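Local structure of endo-1,4-beta-xylanase (Bacteroides thetaiotaomicron VPI-5482, 3KST) at residues C52-E64 and T294-K306. The protein probably hydrolyses glycosidic bonds in xylan, as a calcium-binding glycoside hydrolase of family 43. Sequence-based numbering, arbitrary orientation.
Sequences CFSSDDLKNWKRE and TISGTVIKPRVLK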
# COMPACT_ATOMS: atom_id res chain seq x y z
N CYS A 52 6.51 -12.71 -2.51
CA CYS A 52 5.27 -13.05 -1.82
C CYS A 52 5.67 -13.73 -0.51
O CYS A 52 6.49 -14.63 -0.54
CB CYS A 52 4.39 -14.02 -2.61
SG CYS A 52 2.93 -14.54 -1.68
N PHE A 53 5.13 -13.26 0.60
CA PHE A 53 5.29 -13.93 1.91
C PHE A 53 3.91 -14.35 2.38
O PHE A 53 2.95 -13.62 2.15
CB PHE A 53 5.90 -12.98 2.95
CG PHE A 53 7.24 -12.44 2.57
CD1 PHE A 53 7.32 -11.30 1.77
CD2 PHE A 53 8.41 -13.04 3.01
CE1 PHE A 53 8.58 -10.77 1.40
CE2 PHE A 53 9.66 -12.53 2.67
CZ PHE A 53 9.75 -11.38 1.85
N SER A 54 3.79 -15.52 3.03
CA SER A 54 2.52 -15.94 3.63
C SER A 54 2.68 -16.23 5.13
O SER A 54 3.77 -16.52 5.60
CB SER A 54 1.90 -17.15 2.92
OG SER A 54 2.56 -18.35 3.24
N SER A 55 1.55 -16.19 5.82
CA SER A 55 1.47 -16.39 7.28
C SER A 55 0.09 -16.85 7.75
O SER A 55 -0.93 -16.47 7.15
CB SER A 55 1.80 -15.07 7.99
OG SER A 55 1.65 -15.14 9.41
N ASP A 56 0.10 -17.64 8.83
CA ASP A 56 -1.10 -18.11 9.51
C ASP A 56 -1.49 -17.21 10.71
O ASP A 56 -2.68 -17.14 11.08
CB ASP A 56 -0.85 -19.53 10.05
CG ASP A 56 -0.67 -20.55 8.95
OD1 ASP A 56 -1.45 -20.52 7.99
OD2 ASP A 56 0.21 -21.43 9.07
N ASP A 57 -0.50 -16.52 11.27
CA ASP A 57 -0.64 -15.78 12.54
C ASP A 57 -0.15 -14.32 12.58
O ASP A 57 -0.21 -13.70 13.64
CB ASP A 57 0.08 -16.61 13.62
CG ASP A 57 1.61 -16.76 13.36
OD1 ASP A 57 2.19 -16.09 12.46
OD2 ASP A 57 2.24 -17.58 14.05
N LEU A 58 0.38 -13.82 11.46
CA LEU A 58 0.95 -12.45 11.31
C LEU A 58 2.34 -12.24 11.95
O LEU A 58 2.97 -11.23 11.67
CB LEU A 58 -0.01 -11.34 11.80
CG LEU A 58 -1.33 -11.24 11.07
CD1 LEU A 58 -2.25 -10.25 11.82
CD2 LEU A 58 -1.07 -10.80 9.63
N LYS A 59 2.80 -13.17 12.78
CA LYS A 59 4.11 -13.08 13.45
C LYS A 59 5.13 -13.83 12.63
O LYS A 59 6.20 -13.28 12.34
CB LYS A 59 4.05 -13.65 14.89
CG LYS A 59 5.41 -13.73 15.61
CD LYS A 59 6.16 -12.39 15.81
CE LYS A 59 7.39 -12.62 16.67
NZ LYS A 59 8.22 -11.43 17.05
N ASN A 60 4.81 -15.08 12.28
CA ASN A 60 5.72 -15.94 11.53
C ASN A 60 5.31 -16.00 10.07
O ASN A 60 4.16 -16.36 9.75
CB ASN A 60 5.73 -17.33 12.12
CG ASN A 60 6.03 -17.31 13.60
OD1 ASN A 60 7.17 -17.05 14.02
ND2 ASN A 60 5.02 -17.56 14.41
N TRP A 61 6.24 -15.61 9.20
CA TRP A 61 6.02 -15.54 7.75
C TRP A 61 6.92 -16.53 7.03
O TRP A 61 8.02 -16.81 7.49
CB TRP A 61 6.28 -14.11 7.22
CG TRP A 61 5.29 -13.14 7.79
CD1 TRP A 61 5.33 -12.59 9.02
CD2 TRP A 61 4.10 -12.64 7.17
NE1 TRP A 61 4.24 -11.78 9.23
CE2 TRP A 61 3.46 -11.80 8.10
CE3 TRP A 61 3.50 -12.85 5.92
CZ2 TRP A 61 2.22 -11.16 7.82
CZ3 TRP A 61 2.28 -12.21 5.64
CH2 TRP A 61 1.67 -11.37 6.58
N LYS A 62 6.45 -17.07 5.91
CA LYS A 62 7.29 -17.94 5.07
C LYS A 62 7.28 -17.35 3.65
O LYS A 62 6.25 -16.81 3.21
CB LYS A 62 6.84 -19.41 5.09
CG LYS A 62 6.05 -19.95 3.89
CD LYS A 62 5.67 -21.42 4.07
CE LYS A 62 5.53 -22.10 2.72
NZ LYS A 62 5.01 -23.50 2.83
N ARG A 63 8.41 -17.48 2.96
CA ARG A 63 8.49 -17.05 1.56
C ARG A 63 7.75 -18.01 0.65
O ARG A 63 7.86 -19.23 0.81
CB ARG A 63 9.92 -16.95 1.08
CG ARG A 63 10.63 -15.74 1.59
CD ARG A 63 12.03 -15.73 1.05
NE ARG A 63 12.72 -14.49 1.39
CZ ARG A 63 12.54 -13.32 0.77
NH1 ARG A 63 11.63 -13.18 -0.22
NH2 ARG A 63 13.26 -12.28 1.15
N GLU A 64 6.98 -17.45 -0.26
CA GLU A 64 6.27 -18.24 -1.26
C GLU A 64 6.97 -18.24 -2.61
O GLU A 64 6.71 -19.13 -3.43
CB GLU A 64 4.83 -17.77 -1.38
CG GLU A 64 3.99 -18.05 -0.15
CD GLU A 64 3.72 -19.51 0.12
OE1 GLU A 64 3.90 -20.37 -0.77
OE2 GLU A 64 3.34 -19.81 1.26
N THR A 294 -8.14 4.96 13.96
CA THR A 294 -7.03 4.80 14.90
C THR A 294 -6.08 3.72 14.43
O THR A 294 -6.50 2.71 13.83
CB THR A 294 -7.44 4.44 16.39
OG1 THR A 294 -8.07 3.15 16.44
CG2 THR A 294 -8.35 5.48 16.95
N ILE A 295 -4.80 3.98 14.61
CA ILE A 295 -3.73 3.02 14.40
C ILE A 295 -3.10 3.02 15.79
O ILE A 295 -2.68 4.08 16.28
CB ILE A 295 -2.73 3.44 13.32
CG1 ILE A 295 -3.38 3.39 11.94
CG2 ILE A 295 -1.49 2.52 13.33
CD1 ILE A 295 -2.48 4.05 10.86
N SER A 296 -3.08 1.85 16.42
CA SER A 296 -2.65 1.71 17.81
C SER A 296 -2.20 0.31 18.20
O SER A 296 -2.16 -0.61 17.37
CB SER A 296 -3.83 2.12 18.71
OG SER A 296 -4.88 1.19 18.57
N GLY A 297 -1.86 0.15 19.47
CA GLY A 297 -1.49 -1.15 20.01
C GLY A 297 -0.03 -1.49 19.94
O GLY A 297 0.78 -0.82 19.28
N THR A 298 0.32 -2.54 20.66
CA THR A 298 1.68 -3.04 20.72
C THR A 298 2.04 -3.53 19.32
O THR A 298 1.27 -4.27 18.70
CB THR A 298 1.83 -4.20 21.72
OG1 THR A 298 1.26 -3.84 23.00
CG2 THR A 298 3.32 -4.59 21.91
N VAL A 299 3.19 -3.08 18.82
CA VAL A 299 3.73 -3.52 17.52
C VAL A 299 4.05 -5.03 17.44
O VAL A 299 4.75 -5.56 18.31
CB VAL A 299 5.03 -2.71 17.18
CG1 VAL A 299 5.82 -3.36 16.08
CG2 VAL A 299 4.70 -1.23 16.81
N ILE A 300 3.50 -5.72 16.43
CA ILE A 300 3.91 -7.11 16.12
C ILE A 300 5.18 -6.95 15.27
O ILE A 300 5.13 -6.28 14.22
CB ILE A 300 2.87 -7.88 15.27
CG1 ILE A 300 1.53 -8.02 16.01
CG2 ILE A 300 3.44 -9.26 14.85
CD1 ILE A 300 0.44 -8.69 15.17
N LYS A 301 6.26 -7.58 15.72
CA LYS A 301 7.56 -7.56 15.04
C LYS A 301 7.63 -8.86 14.28
O LYS A 301 8.01 -9.88 14.87
CB LYS A 301 8.71 -7.48 16.05
CG LYS A 301 8.83 -6.15 16.74
CD LYS A 301 10.10 -6.11 17.59
CE LYS A 301 10.27 -4.77 18.24
NZ LYS A 301 11.38 -4.81 19.22
N PRO A 302 7.24 -8.86 12.98
CA PRO A 302 7.26 -10.14 12.27
C PRO A 302 8.67 -10.66 11.94
O PRO A 302 9.65 -9.91 11.96
CB PRO A 302 6.46 -9.81 10.99
CG PRO A 302 6.88 -8.43 10.69
CD PRO A 302 6.95 -7.75 12.06
N ARG A 303 8.78 -11.95 11.67
CA ARG A 303 10.06 -12.57 11.27
C ARG A 303 9.77 -13.56 10.17
O ARG A 303 8.61 -13.97 10.03
CB ARG A 303 10.73 -13.26 12.46
CG ARG A 303 9.86 -14.29 13.14
CD ARG A 303 10.60 -15.01 14.23
NE ARG A 303 9.86 -16.20 14.65
CZ ARG A 303 10.35 -17.19 15.42
NH1 ARG A 303 11.61 -17.17 15.90
NH2 ARG A 303 9.56 -18.22 15.71
N VAL A 304 10.81 -13.99 9.46
CA VAL A 304 10.66 -14.96 8.36
C VAL A 304 11.39 -16.23 8.72
O VAL A 304 12.56 -16.16 9.13
CB VAL A 304 11.18 -14.43 7.03
CG1 VAL A 304 10.99 -15.50 5.95
CG2 VAL A 304 10.44 -13.16 6.64
N LEU A 305 10.69 -17.35 8.57
CA LEU A 305 11.19 -18.69 8.86
C LEU A 305 11.30 -19.53 7.60
O LEU A 305 10.62 -19.27 6.60
CB LEU A 305 10.21 -19.40 9.81
CG LEU A 305 9.83 -18.66 11.09
CD1 LEU A 305 8.85 -19.50 11.91
CD2 LEU A 305 11.07 -18.24 11.92
N LYS A 306 12.13 -20.57 7.67
CA LYS A 306 12.29 -21.55 6.59
C LYS A 306 12.26 -23.00 7.08
O LYS A 306 12.03 -23.27 8.27
CB LYS A 306 13.56 -21.27 5.83
CG LYS A 306 14.84 -21.27 6.67
CD LYS A 306 16.08 -21.08 5.78
CE LYS A 306 16.20 -19.66 5.23
NZ LYS A 306 17.21 -19.48 4.14
OXT LYS A 306 12.45 -23.94 6.29
O HOH W 1 5.97 -9.36 17.97
O HOH W 2 10.75 -18.96 3.92
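Arg303 and Asn60 lie side by side, pointing the same way from neighbouring strands. The arginine's CB carries CG between the backbone N and the carbonyl carbon (chi1 56°), which sets CG 3.9 Å from Lys59 O; CD stays 4.0 Å from Asn60 OD1, and the extended chain delivers the guanidinium edge-on to Asn60. NE donates to Asn60 OD1 at 2.9 Å, nearly in line with the C=O, and NH2 reaches the same OD1 at a longer 3.2 Å, so two donors in the guanidinium plane grip one oxygen. Leu305 CD2 lies over one guanidinium face, toward its rim. From the other end of the amide, Asn60 ND2 donates to Asp57 OD2, a bond that fixes which way the amide is flipped. With an alanine in place of Asn60, NE and NH2 of Arg303 would probably lose their shared acceptor, and Asp57 OD2 this donor. In the five-bladed beta-propeller characteristic of family 43, the chain leaves strand 279-287 after 294-296, turns a corner at 297-298 and pairs in parallel with hairpin strand 60-64, through Arg303 N to Lys59 O, Trp61 N to Arg303 O and Leu305 N to Trp61 O. Trp61 and Val304 share the opposite sheet face from Asn60 and Arg303. The indole meets Pro302 CB at CD1 (3.6 Å), while NE1 donates to Leu58 O; Val304 CG2 meets Phe53 CE2 at 4.1 Å. Lys59 bends at chi2 (60°), and NZ donates to Lys301 O at 2.7 Å, in the carbonyl plane.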